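Local coordinates for protein putative sugar ABC transporter (Yersinia enterocolitica subsp. enterocolitica 8081, PDB 5ULB) that probably serves as the periplasmic sugar-binding component of an ABC transporter, holding 5-methylseleno-ribofuranose in both anomeric forms and related to methylthioribose-binding proteins, at residues A[58-61]-A[62-65]; A[187-190]-A[191-195]; A[221-224]-A[225-229]; A[252-255]-A[256-259]; A[295-298]-A[299-303]. One frame throughout, in Å; residues are numbered along the deposited sequence. Where two conformers were deposited one is given.

Interaction 1 of 5, residues A[58-61]-A[62-65]; sequences NGDD and ARFQ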
loop_
_atom_site.group_PDB
_atom_site.type_symbol
_atom_site.label_atom_id
_atom_site.label_comp_id
_atom_site.label_asym_id
_atom_site.label_seq_id
_atom_site.Cartn_x
_atom_site.Cartn_y
_atom_site.Cartn_z
ATOM N N ASN A 58 -11.802 -8.899 1.709
ATOM C CA ASN A 58 -11.041 -10.052 1.123
ATOM C C ASN A 58 -10.975 -9.968 -0.420
ATOM O O ASN A 58 -10.675 -10.989 -1.097
ATOM C CB ASN A 58 -11.432 -11.487 1.512
ATOM C CG ASN A 58 -10.605 -12.071 2.709
ATOM O OD1 ASN A 58 -9.338 -12.400 2.750
ATOM N ND2 ASN A 58 -11.396 -12.279 3.697
ATOM N N GLY A 59 -11.113 -8.773 -0.970
ATOM C CA GLY A 59 -11.094 -8.648 -2.435
ATOM C C GLY A 59 -12.408 -8.880 -3.130
ATOM O O GLY A 59 -12.464 -8.781 -4.352
ATOM N N ASP A 60 -13.510 -9.085 -2.362
ATOM C CA ASP A 60 -14.826 -9.332 -2.927
ATOM C C ASP A 60 -15.499 -7.997 -3.030
ATOM O O ASP A 60 -15.868 -7.363 -2.039
ATOM C CB ASP A 60 -15.570 -10.326 -2.027
ATOM C CG ASP A 60 -16.983 -10.585 -2.369
ATOM O OD1 ASP A 60 -17.648 -9.781 -2.953
ATOM O OD2 ASP A 60 -17.477 -11.726 -2.042
ATOM N N ASP A 61 -15.698 -7.551 -4.286
ATOM C CA ASP A 61 -16.223 -6.240 -4.488
ATOM C C ASP A 61 -17.647 -6.051 -3.967
ATOM O O ASP A 61 -18.060 -4.921 -3.594
ATOM C CB ASP A 61 -16.166 -5.874 -5.950
ATOM C CG ASP A 61 -14.712 -5.750 -6.492
ATOM O OD1 ASP A 61 -14.051 -4.746 -6.245
ATOM O OD2 ASP A 61 -14.274 -6.792 -7.073
ATOM N N ALA A 62 -18.453 -7.122 -3.987
ATOM C CA ALA A 62 -19.792 -7.067 -3.414
ATOM C C ALA A 62 -19.782 -6.817 -1.951
ATOM O O ALA A 62 -20.561 -5.956 -1.444
ATOM C CB ALA A 62 -20.570 -8.276 -3.732
ATOM N N ARG A 63 -18.892 -7.491 -1.262
ATOM C CA ARG A 63 -18.762 -7.334 0.206
ATOM C C ARG A 63 -18.214 -5.927 0.487
ATOM O O ARG A 63 -18.675 -5.250 1.436
ATOM C CB ARG A 63 -17.868 -8.396 0.774
ATOM C CG ARG A 63 -18.486 -9.812 0.640
ATOM C CD ARG A 63 -17.751 -10.977 1.287
ATOM N NE ARG A 63 -17.944 -10.928 2.730
ATOM C CZ ARG A 63 -17.079 -10.451 3.590
ATOM N NH1 ARG A 63 -17.443 -10.475 4.885
ATOM N NH2 ARG A 63 -15.896 -9.976 3.179
ATOM N N PHE A 64 -17.279 -5.403 -0.329
ATOM C CA PHE A 64 -16.764 -4.045 -0.210
ATOM C C PHE A 64 -17.913 -3.042 -0.255
ATOM O O PHE A 64 -18.076 -2.187 0.636
ATOM C CB PHE A 64 -15.777 -3.776 -1.312
ATOM C CG PHE A 64 -15.158 -2.375 -1.220
ATOM C CD1 PHE A 64 -14.056 -2.167 -0.400
ATOM C CD2 PHE A 64 -15.631 -1.361 -1.943
ATOM C CE1 PHE A 64 -13.483 -0.935 -0.383
ATOM C CE2 PHE A 64 -15.066 -0.099 -1.883
ATOM C CZ PHE A 64 -14.031 0.101 -1.093
ATOM N N GLN A 65 -18.750 -3.116 -1.304
ATOM C CA GLN A 65 -19.876 -2.290 -1.426
ATOM C C GLN A 65 -20.877 -2.350 -0.290
ATOM O O GLN A 65 -21.355 -1.287 0.192
ATOM C CB GLN A 65 -20.568 -2.461 -2.777
ATOM C CG GLN A 65 -19.719 -2.112 -4.009
ATOM C CD GLN A 65 -20.370 -2.522 -5.239
ATOM O OE1 GLN A 65 -21.259 -1.840 -5.800
ATOM N NE2 GLN A 65 -19.914 -3.686 -5.752
#
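D60 and R63 meet at the start of helix 61-73, where D60 is the N-cap. The evidence is the bond from R63 N to D60 OD1, 3.1 Å long with an N-H...O angle of 160°. The carboxylate is not met edge-on: the amide lies above its plane, 61° out of it. D60 can present OD1 this way because its CG stands anti to its own N (chi1 174°), which swings the carboxylate over the first turn. The side chain of R63 crosses that of D60 at about a right angle, and the touching is done by its aliphatic part: R63 CD lies 3.4 Å from D60 OD2. The opposite charges do not pair, since R63 NE stays 4.9 Å from D60 OD2; the chain bends at chi3 and carries the guanidinium back toward the preceding loop, where NH2 makes a weak hydrogen bond to S57 O.

D61, next in line, sends its carboxylate off the helix, where OD1 accepts from Y88 OH and N27 ND2. One turn on, the carbonyl of D61 is gripped twice by Q65. The CG of Q65 stands anti to its own carbonyl carbon, beside the backbone N, and this places the extended chain with its amide above the D61 carbonyl. Q65 N reaches D61 O at 3.0 Å, and Q65 NE2 reaches the same D61 O at 3.1 Å from the opposite face of the carbonyl plane, with the oxygen lying nearly in the plane of the Q65 amide.

Interaction 2 of 5, residues A[187-190]-A[191-195]; sequences QGDT and ANKVG
D189 and K193 form an i to i+4 salt bridge, K193 NZ, in one of the two modelled conformers of the lysine, donating to D189 OD2 at 3.0 Å. The ammonium comes in on the syn side of the carboxylate, 19° out of its plane. An extended K193 chain runs over D189 O before its end reaches the acid, and K193 CE sits 3.2 Å from D189 OD1. That second oxygen is satisfied differently: a water donates to D189 OD1 at 2.9 Å and accepts from N192 ND2 at 3.1 Å, so one carboxylate is tied to residues three and four positions on. D189 CG lies anti to its backbone N (chi1 179°), the setting that turns the acid toward both partners.

The main-chain carbonyls are met as well. Q187, G188, D189 and T190 each give their O to the N-H four residues later, the T190 bond to V194 N being 2.8 Å. T190 OG1 pairs with V186 O in the previous turn, while T190 CG2 packs against V194 CG2 at 4.0 Å. These two residues, with A191, turn to helix 214-226, and K193 rests on I179. Regular i to i+4 bonding with a polar outer side and a packed inner one is typical of an amphipathic helix flanking the sheet of a periplasmic binding protein.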
loop_
_atom_site.group_PDB
_atom_site.type_symbol
_atom_site.label_atom_id
_atom_site.label_comp_id
_atom_site.label_asym_id
_atom_site.label_seq_id
_atom_site.Cartn_x
_atom_site.Cartn_y
_atom_site.Cartn_z
ATOM N N GLN A 187 0.220 -15.542 -0.263
ATOM C CA GLN A 187 1.549 -16.149 -0.220
ATOM C C GLN A 187 1.597 -17.583 -0.719
ATOM O O GLN A 187 2.419 -17.963 -1.517
ATOM C CB GLN A 187 2.115 -16.010 1.143
ATOM C CG GLN A 187 2.241 -14.538 1.555
ATOM C CD GLN A 187 2.785 -14.497 3.020
ATOM O OE1 GLN A 187 3.935 -15.006 3.349
ATOM N NE2 GLN A 187 2.031 -13.792 3.890
ATOM N N GLY A 188 0.672 -18.429 -0.162
ATOM C CA GLY A 188 0.671 -19.795 -0.567
ATOM C C GLY A 188 0.266 -20.067 -1.941
ATOM O O GLY A 188 0.842 -20.882 -2.639
ATOM N N ASP A 189 -0.747 -19.323 -2.359
ATOM C CA ASP A 189 -1.223 -19.464 -3.737
ATOM C C ASP A 189 -0.131 -19.073 -4.713
ATOM O O ASP A 189 0.114 -19.767 -5.663
ATOM C CB ASP A 189 -2.421 -18.540 -3.942
ATOM C CG ASP A 189 -3.001 -18.580 -5.375
ATOM O OD1 ASP A 189 -3.281 -19.708 -5.902
ATOM O OD2 ASP A 189 -3.283 -17.446 -5.960
ATOM N N THR A 190 0.553 -17.943 -4.401
ATOM C CA THR A 190 1.644 -17.502 -5.300
ATOM C C THR A 190 2.727 -18.529 -5.310
ATOM O O THR A 190 3.320 -18.795 -6.360
ATOM C CB THR A 190 2.060 -16.059 -4.957
ATOM O OG1 THR A 190 0.941 -15.197 -4.923
ATOM C CG2 THR A 190 3.076 -15.573 -5.955
ATOM N N ALA A 191 3.098 -19.030 -4.120
ATOM C CA ALA A 191 4.168 -19.996 -4.063
ATOM C C ALA A 191 3.864 -21.243 -4.918
ATOM O O ALA A 191 4.720 -21.778 -5.635
ATOM C CB ALA A 191 4.463 -20.461 -2.639
ATOM N N ASN A 192 2.615 -21.677 -4.846
ATOM C CA ASN A 192 2.242 -22.849 -5.682
ATOM C C ASN A 192 2.285 -22.592 -7.173
ATOM O O ASN A 192 2.796 -23.385 -7.965
ATOM C CB ASN A 192 0.842 -23.331 -5.307
ATOM C CG ASN A 192 0.830 -23.920 -3.898
ATOM O OD1 ASN A 192 1.820 -24.463 -3.404
ATOM N ND2 ASN A 192 -0.384 -23.816 -3.257
ATOM N N LYS A 193 1.802 -21.408 -7.538
ATOM C CA LYS A 193 1.797 -21.004 -8.921
ATOM C C LYS A 193 3.215 -20.790 -9.463
ATOM O O LYS A 193 3.540 -21.224 -10.573
ATOM C CB LYS A 193 0.946 -19.764 -9.165
ATOM C CG LYS A 193 -0.515 -20.073 -9.054
ATOM C CD LYS A 193 -1.326 -18.815 -9.047
ATOM C CE LYS A 193 -2.754 -19.172 -9.009
ATOM N NZ LYS A 193 -3.687 -17.953 -8.877
ATOM N N VAL A 194 4.091 -20.167 -8.662
ATOM C CA VAL A 194 5.459 -19.999 -9.073
ATOM C C VAL A 194 6.150 -21.332 -9.163
ATOM O O VAL A 194 6.959 -21.565 -10.083
ATOM C CB VAL A 194 6.181 -18.972 -8.169
ATOM C CG1 VAL A 194 7.675 -19.007 -8.441
ATOM C CG2 VAL A 194 5.612 -17.562 -8.302
ATOM N N GLY A 195 5.845 -22.275 -8.236
ATOM C CA GLY A 195 6.461 -23.603 -8.353
ATOM C C GLY A 195 6.190 -24.255 -9.697
ATOM O O GLY A 195 7.092 -24.886 -10.283
HETATM O O HOH W 1 -2.750 -22.326 -4.689
#

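Interaction 3 of 5, residues A[221-224]-A[225-229]; sequences YKAL and QENGR
The backbone of 221-229 keeps helical bonds through N227 N to A223 O, then G228 turns to positive phi (66°) and R229 N returns to L224 O at 2.9 Å, in the plane of that carbonyl. On the flank, Y221 and Q225 lie side by side and point the same way, their ring and amide planes 64° apart. Q225 CG rests 3.6 Å from Y221 CE1, and a bend at chi2 lets Q225 NE2 donate to Y221 OH at 2.9 Å. Both groups have second partners: the hydroxyl is hydrogen-bonded to E249 OE1 and the amide nitrogen to A250 O, so the pair is tied to the chain that follows helix 241-248.

K222 and E226 make an i to i+4 salt bridge, K222 NZ to E226 OE2 at 2.8 Å on the syn side of the carboxylate. The lysine chain stays extended until chi4, whose bend of 77° turns the ammonium onto the acid. The helix ends as a Schellman motif, which closes the helix of the beta-alpha-beta unit made by strand 208-211, helix 214-226 and strand 233-237. At this end A223 O is gripped twice by N227: ND2 donates to A223 O at 2.8 Å and lies on the face opposite the backbone N. Beyond the turn, R229 brings its CB to 4.0 Å from L224 CD2. Its side chain then leads away, where NE forms a salt bridge with E231 and NH1 and NH2 donate to the carbonyls of L198 and Y201.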
loop_
_atom_site.group_PDB
_atom_site.type_symbol
_atom_site.label_atom_id
_atom_site.label_comp_id
_atom_site.label_asym_id
_atom_site.label_seq_id
_atom_site.Cartn_x
_atom_site.Cartn_y
_atom_site.Cartn_z
ATOM N N TYR A 221 9.312 -15.904 -3.162
ATOM C CA TYR A 221 10.490 -16.171 -2.351
ATOM C C TYR A 221 10.488 -17.604 -1.773
ATOM O O TYR A 221 11.433 -18.360 -1.863
ATOM C CB TYR A 221 10.632 -15.146 -1.235
ATOM C CG TYR A 221 11.840 -15.350 -0.375
ATOM C CD1 TYR A 221 11.825 -16.264 0.715
ATOM C CD2 TYR A 221 13.035 -14.727 -0.630
ATOM C CE1 TYR A 221 12.918 -16.542 1.458
ATOM C CE2 TYR A 221 14.137 -14.957 0.180
ATOM C CZ TYR A 221 14.093 -15.888 1.214
ATOM O OH TYR A 221 15.196 -16.119 1.911
ATOM N N LYS A 222 9.309 -17.931 -1.179
ATOM C CA LYS A 222 9.174 -19.334 -0.654
ATOM C C LYS A 222 9.354 -20.332 -1.742
ATOM O O LYS A 222 10.056 -21.333 -1.542
ATOM C CB LYS A 222 7.794 -19.443 -0.023
ATOM C CG LYS A 222 7.498 -20.824 0.613
ATOM C CD LYS A 222 5.994 -20.847 1.171
ATOM C CE LYS A 222 5.446 -22.276 1.436
ATOM N NZ LYS A 222 6.121 -22.517 2.647
ATOM N N ALA A 223 8.759 -20.119 -2.904
ATOM C CA ALA A 223 8.930 -21.068 -3.971
ATOM C C ALA A 223 10.399 -21.157 -4.395
ATOM O O ALA A 223 10.903 -22.273 -4.679
ATOM C CB ALA A 223 8.098 -20.702 -5.190
ATOM N N LEU A 224 11.085 -20.039 -4.476
ATOM C CA LEU A 224 12.525 -20.120 -4.888
ATOM C C LEU A 224 13.337 -20.920 -3.902
ATOM O O LEU A 224 14.201 -21.728 -4.250
ATOM C CB LEU A 224 13.150 -18.705 -5.072
ATOM C CG LEU A 224 12.508 -17.831 -6.165
ATOM C CD1 LEU A 224 13.299 -16.551 -6.300
ATOM C CD2 LEU A 224 12.466 -18.528 -7.488
ATOM N N GLN A 225 13.123 -20.674 -2.610
ATOM C CA GLN A 225 13.878 -21.421 -1.589
ATOM C C GLN A 225 13.559 -22.883 -1.657
ATOM O O GLN A 225 14.438 -23.728 -1.691
ATOM C CB GLN A 225 13.588 -20.855 -0.230
ATOM C CG GLN A 225 14.340 -19.521 0.067
ATOM C CD GLN A 225 15.880 -19.576 0.235
ATOM O OE1 GLN A 225 16.481 -20.617 0.078
ATOM N NE2 GLN A 225 16.480 -18.455 0.673
ATOM N N GLU A 226 12.248 -23.224 -1.652
ATOM C CA GLU A 226 11.848 -24.633 -1.510
ATOM C C GLU A 226 12.185 -25.448 -2.736
ATOM O O GLU A 226 12.370 -26.648 -2.638
ATOM C CB GLU A 226 10.369 -24.726 -1.162
ATOM C CG GLU A 226 10.117 -24.254 0.181
ATOM C CD GLU A 226 8.724 -24.360 0.711
ATOM O OE1 GLU A 226 7.865 -24.784 -0.058
ATOM O OE2 GLU A 226 8.461 -23.917 1.917
ATOM N N ASN A 227 12.191 -24.807 -3.932
ATOM C CA ASN A 227 12.510 -25.472 -5.166
ATOM C C ASN A 227 14.007 -25.390 -5.555
ATOM O O ASN A 227 14.396 -25.827 -6.635
ATOM C CB ASN A 227 11.668 -24.960 -6.326
ATOM C CG ASN A 227 10.178 -25.318 -6.213
ATOM O OD1 ASN A 227 9.848 -26.469 -6.540
ATOM N ND2 ASN A 227 9.357 -24.444 -5.687
ATOM N N GLY A 228 14.827 -24.774 -4.714
ATOM C CA GLY A 228 16.286 -24.663 -5.052
ATOM C C GLY A 228 16.560 -23.809 -6.259
ATOM O O GLY A 228 17.445 -24.111 -7.065
ATOM N N ARG A 229 15.825 -22.712 -6.391
ATOM C CA ARG A 229 15.913 -21.800 -7.539
ATOM C C ARG A 229 16.337 -20.386 -7.150
ATOM O O ARG A 229 15.895 -19.433 -7.801
ATOM C CB ARG A 229 14.646 -21.813 -8.340
ATOM C CG ARG A 229 14.362 -23.179 -8.975
ATOM C CD ARG A 229 15.332 -23.578 -10.065
ATOM N NE ARG A 229 15.277 -22.661 -11.224
ATOM C CZ ARG A 229 14.383 -22.735 -12.207
ATOM N NH1 ARG A 229 13.428 -23.620 -12.193
ATOM N NH2 ARG A 229 14.382 -21.850 -13.221
#

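Interaction 4 of 5, residues A[252-255]-A[256-259]; sequences SPWK and VSVA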
loop_
_atom_site.group_PDB
_atom_site.type_symbol
_atom_site.label_atom_id
_atom_site.label_comp_id
_atom_site.label_asym_id
_atom_site.label_seq_id
_atom_site.Cartn_x
_atom_site.Cartn_y
_atom_site.Cartn_z
ATOM N N SER A 252 19.341 -15.617 0.194
ATOM C CA SER A 252 18.281 -14.820 -0.218
ATOM C C SER A 252 18.439 -14.058 -1.562
ATOM O O SER A 252 19.338 -13.292 -1.747
ATOM C CB SER A 252 17.948 -13.745 0.843
ATOM O OG SER A 252 16.864 -12.923 0.318
ATOM N N PRO A 253 17.506 -14.311 -2.479
ATOM C CA PRO A 253 17.468 -13.654 -3.788
ATOM C C PRO A 253 16.710 -12.317 -3.777
ATOM O O PRO A 253 16.514 -11.747 -4.823
ATOM C CB PRO A 253 16.731 -14.636 -4.648
ATOM C CG PRO A 253 15.882 -15.346 -3.796
ATOM C CD PRO A 253 16.536 -15.407 -2.478
ATOM N N TRP A 254 16.288 -11.815 -2.618
ATOM C CA TRP A 254 15.413 -10.621 -2.570
ATOM C C TRP A 254 16.293 -9.356 -2.585
ATOM O O TRP A 254 16.808 -8.943 -1.561
ATOM C CB TRP A 254 14.536 -10.673 -1.304
ATOM C CG TRP A 254 13.415 -9.648 -1.271
ATOM C CD1 TRP A 254 13.427 -8.310 -1.642
ATOM C CD2 TRP A 254 12.058 -9.866 -0.894
ATOM N NE1 TRP A 254 12.222 -7.758 -1.468
ATOM C CE2 TRP A 254 11.353 -8.674 -1.016
ATOM C CE3 TRP A 254 11.358 -11.002 -0.410
ATOM C CZ2 TRP A 254 9.992 -8.561 -0.713
ATOM C CZ3 TRP A 254 10.028 -10.903 -0.171
ATOM C CH2 TRP A 254 9.391 -9.705 -0.308
ATOM N N LYS A 255 16.470 -8.775 -3.772
ATOM C CA LYS A 255 17.460 -7.740 -3.998
ATOM C C LYS A 255 17.034 -6.320 -3.626
ATOM O O LYS A 255 17.891 -5.542 -3.200
ATOM C CB LYS A 255 17.874 -7.735 -5.479
ATOM C CG LYS A 255 18.467 -8.910 -6.014
ATOM C CD LYS A 255 19.449 -9.546 -5.095
ATOM C CE LYS A 255 20.704 -8.948 -5.351
ATOM N NZ LYS A 255 21.447 -10.097 -6.052
ATOM N N VAL A 256 15.760 -6.008 -3.781
ATOM C CA VAL A 256 15.315 -4.631 -3.558
ATOM C C VAL A 256 13.839 -4.665 -3.255
ATOM O O VAL A 256 13.092 -5.473 -3.813
ATOM C CB VAL A 256 15.603 -3.732 -4.668
ATOM C CG1 VAL A 256 14.783 -3.958 -5.926
ATOM C CG2 VAL A 256 15.469 -2.233 -4.352
ATOM N N SER A 257 13.425 -3.698 -2.411
ATOM C CA SER A 257 12.020 -3.365 -2.215
ATOM C C SER A 257 11.954 -1.844 -2.395
ATOM O O SER A 257 12.713 -1.107 -1.743
ATOM C CB SER A 257 11.490 -3.674 -0.832
ATOM O OG SER A 257 11.103 -5.065 -0.731
ATOM N N VAL A 258 10.990 -1.367 -3.156
ATOM C CA VAL A 258 10.731 0.055 -3.333
ATOM C C VAL A 258 9.356 0.306 -2.668
ATOM O O VAL A 258 8.407 -0.374 -3.084
ATOM C CB VAL A 258 10.765 0.462 -4.810
ATOM C CG1 VAL A 258 10.583 1.957 -4.894
ATOM C CG2 VAL A 258 12.084 0.064 -5.434
ATOM N N ALA A 259 9.338 1.209 -1.688
ATOM C CA ALA A 259 8.140 1.176 -0.809
ATOM C C ALA A 259 7.875 2.485 -0.100
ATOM O O ALA A 259 8.773 3.288 0.099
ATOM C CB ALA A 259 8.352 0.087 0.241
#
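W254 and S257 meet along strand 254-259, three residues apart, where W254 NE1 donates to S257 OG at 3.0 Å. The N-H...O angle of 142° shows a bent bond, and the hydroxyl oxygen lies 21° out of the indole plane at the edge of the ring. From there OG also stands 3.6 Å from W254 CE2. Between the two residues, V256 C lies at the ring edge, in its plane, and V256 O is 3.6 Å from W254 CD1. The indole therefore extends along the chain, spanning K255 and V256. W254 CG is anti to the backbone N (chi1 -169°), which carries the ring forward over the residues that follow.

The next shell fixes both ends of this bond. S257 OG is also hydrogen-bonded to D238 O, so the tryptophan and a carbonyl just after strand 233-237 share one hydroxyl. At the start of the strand, W254 N donates to S252 OG at 3.2 Å, an ST turn that sets the backbone from which the indole departs; S252 OG has a further partner in L246 O. Residues three apart on a regular strand face opposite sides; K255 departs from extended geometry, its psi near helical values, and this kink lets W254 and S257 meet. V256 N is buried without a polar partner.

Outside these residues, the indole packs on D243, L246 and M247 of helix 241-248 and on T217 of helix 214-226, while strand 254-259 runs parallel to strand 233-237 on one side and antiparallel to strand 285-294 on the other.

Interaction 5 of 5, residues A[295-298]-A[299-303]; sequences QALL and VSQPG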
loop_
_atom_site.group_PDB
_atom_site.type_symbol
_atom_site.label_atom_id
_atom_site.label_comp_id
_atom_site.label_asym_id
_atom_site.label_seq_id
_atom_site.Cartn_x
_atom_site.Cartn_y
_atom_site.Cartn_z
ATOM N N GLN A 295 18.956 -4.734 -0.552
ATOM C CA GLN A 295 19.283 -5.870 0.295
ATOM C C GLN A 295 20.564 -5.676 1.062
ATOM O O GLN A 295 20.657 -6.006 2.238
ATOM C CB GLN A 295 19.399 -7.106 -0.572
ATOM C CG GLN A 295 19.801 -8.376 0.122
ATOM C CD GLN A 295 19.807 -9.567 -0.759
ATOM O OE1 GLN A 295 20.283 -9.492 -1.901
ATOM N NE2 GLN A 295 19.297 -10.726 -0.253
ATOM N N ALA A 296 21.575 -5.105 0.416
ATOM C CA ALA A 296 22.899 -5.026 1.105
ATOM C C ALA A 296 22.799 -4.176 2.394
ATOM O O ALA A 296 23.525 -4.452 3.375
ATOM C CB ALA A 296 23.922 -4.487 0.218
ATOM N N LEU A 297 21.952 -3.150 2.364
ATOM C CA LEU A 297 21.732 -2.358 3.571
ATOM C C LEU A 297 21.274 -3.206 4.769
ATOM O O LEU A 297 21.775 -3.035 5.904
ATOM C CB LEU A 297 20.782 -1.170 3.233
ATOM C CG LEU A 297 20.496 -0.217 4.353
ATOM C CD1 LEU A 297 21.733 0.564 4.702
ATOM C CD2 LEU A 297 19.352 0.724 3.985
ATOM N N LEU A 298 20.277 -4.002 4.511
ATOM C CA LEU A 298 19.749 -4.870 5.515
ATOM C C LEU A 298 20.718 -5.926 5.976
ATOM O O LEU A 298 20.840 -6.185 7.191
ATOM C CB LEU A 298 18.393 -5.443 5.069
ATOM C CG LEU A 298 17.173 -4.706 5.497
ATOM C CD1 LEU A 298 17.002 -4.644 7.044
ATOM C CD2 LEU A 298 17.255 -3.359 4.933
ATOM N N VAL A 299 21.434 -6.532 5.043
ATOM C CA VAL A 299 22.433 -7.575 5.386
ATOM C C VAL A 299 23.527 -7.038 6.287
ATOM O O VAL A 299 24.038 -7.759 7.185
ATOM C CB VAL A 299 23.013 -8.212 4.109
ATOM C CG1 VAL A 299 24.218 -9.185 4.338
ATOM C CG2 VAL A 299 21.827 -9.010 3.457
ATOM N N SER A 300 23.844 -5.718 6.119
ATOM C CA SER A 300 24.863 -5.011 6.961
ATOM C C SER A 300 24.485 -4.753 8.431
ATOM O O SER A 300 25.330 -4.427 9.241
ATOM C CB SER A 300 25.187 -3.647 6.400
ATOM O OG SER A 300 25.827 -3.739 5.160
ATOM N N GLN A 301 23.202 -4.928 8.767
ATOM C CA GLN A 301 22.795 -4.601 10.137
ATOM C C GLN A 301 23.210 -5.749 11.042
ATOM O O GLN A 301 23.246 -6.890 10.593
ATOM C CB GLN A 301 21.270 -4.411 10.142
ATOM C CG GLN A 301 20.798 -3.281 9.208
ATOM C CD GLN A 301 21.538 -1.981 9.403
ATOM O OE1 GLN A 301 21.646 -1.538 10.544
ATOM N NE2 GLN A 301 22.131 -1.440 8.309
ATOM N N PRO A 302 23.369 -5.483 12.315
ATOM C CA PRO A 302 23.782 -6.534 13.275
ATOM C C PRO A 302 22.685 -7.483 13.780
ATOM O O PRO A 302 22.931 -8.461 14.488
ATOM C CB PRO A 302 24.326 -5.690 14.415
ATOM C CG PRO A 302 23.517 -4.409 14.437
ATOM C CD PRO A 302 23.258 -4.127 12.942
ATOM N N GLY A 303 21.451 -7.172 13.500
ATOM C CA GLY A 303 20.390 -8.107 13.800
ATOM C C GLY A 303 19.159 -7.674 13.044
ATOM O O GLY A 303 19.193 -6.720 12.196
#
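L297 O receives Q301 NE2 at 2.9 Å, a nearly straight bond (167°). The carbonyl oxygen lies in the amide plane of Q301, only 3° out of it, whereas the donor is tilted 27° from the carbonyl plane. The bend at chi2 folds the Q301 side chain back along the helix so that its amide takes up a carbonyl near the helix end. L297 and Q301 lie side by side and point the same way, L297 CD1 coming to 4.1 Å from Q301 NE2.

The backbone of Q301 is held separately. Its N donates to L298 O at 3.1 Å from above the carbonyl plane, a three-residue return that follows the last four-residue bonds, V299 N to Q295 O and S300 N to A296 O. L298 O and Q301 O are both also hydrogen-bonded to R248 NH1, so a single guanidinium nitrogen joins two carbonyls at the place where the chain leaves the helix. On another side of the turn Q295 and V299 run alongside each other, with V299 CG2 4.0 Å from Q295 CG, while the amide of Q295 reaches the carbonyls of M247 and S252 through its NE2. L298 is the buried member, packed on L244 and M247 of helix 241-248 and on V305, while I313 touches both L297 and Q301.

Together these bonds describe the C-terminal end of a short surface helix that directly follows strand 285-294, where the last bonds change from four-residue to three-residue and a glutamine amide bonds back to a last-turn carbonyl.

In the fold
Interactions 2 to 5 form a connected series, while interaction 1 stands apart, its nearest atoms about 11 Å from interaction 2 and about 28 Å from interaction 5. Helices 186-200 and 214-226 bring interactions 2 and 3 together, V194 CG1 lying 3.7 Å from A223 CB. Interaction 3 then meets interaction 4 where Y221 CE2 packs 3.6 Å from P253 CD. Interaction 5 follows through K255 O and Q295 N, 3.0 Å apart and probably hydrogen-bonded. None of the five touches the sugar: the side chains of D61, T190 and S257 lie about 10 to 11 Å from the bound methylseleno-ribofuranose, so interactions 1, 2 and 4 lie outside the first shell of the pocket.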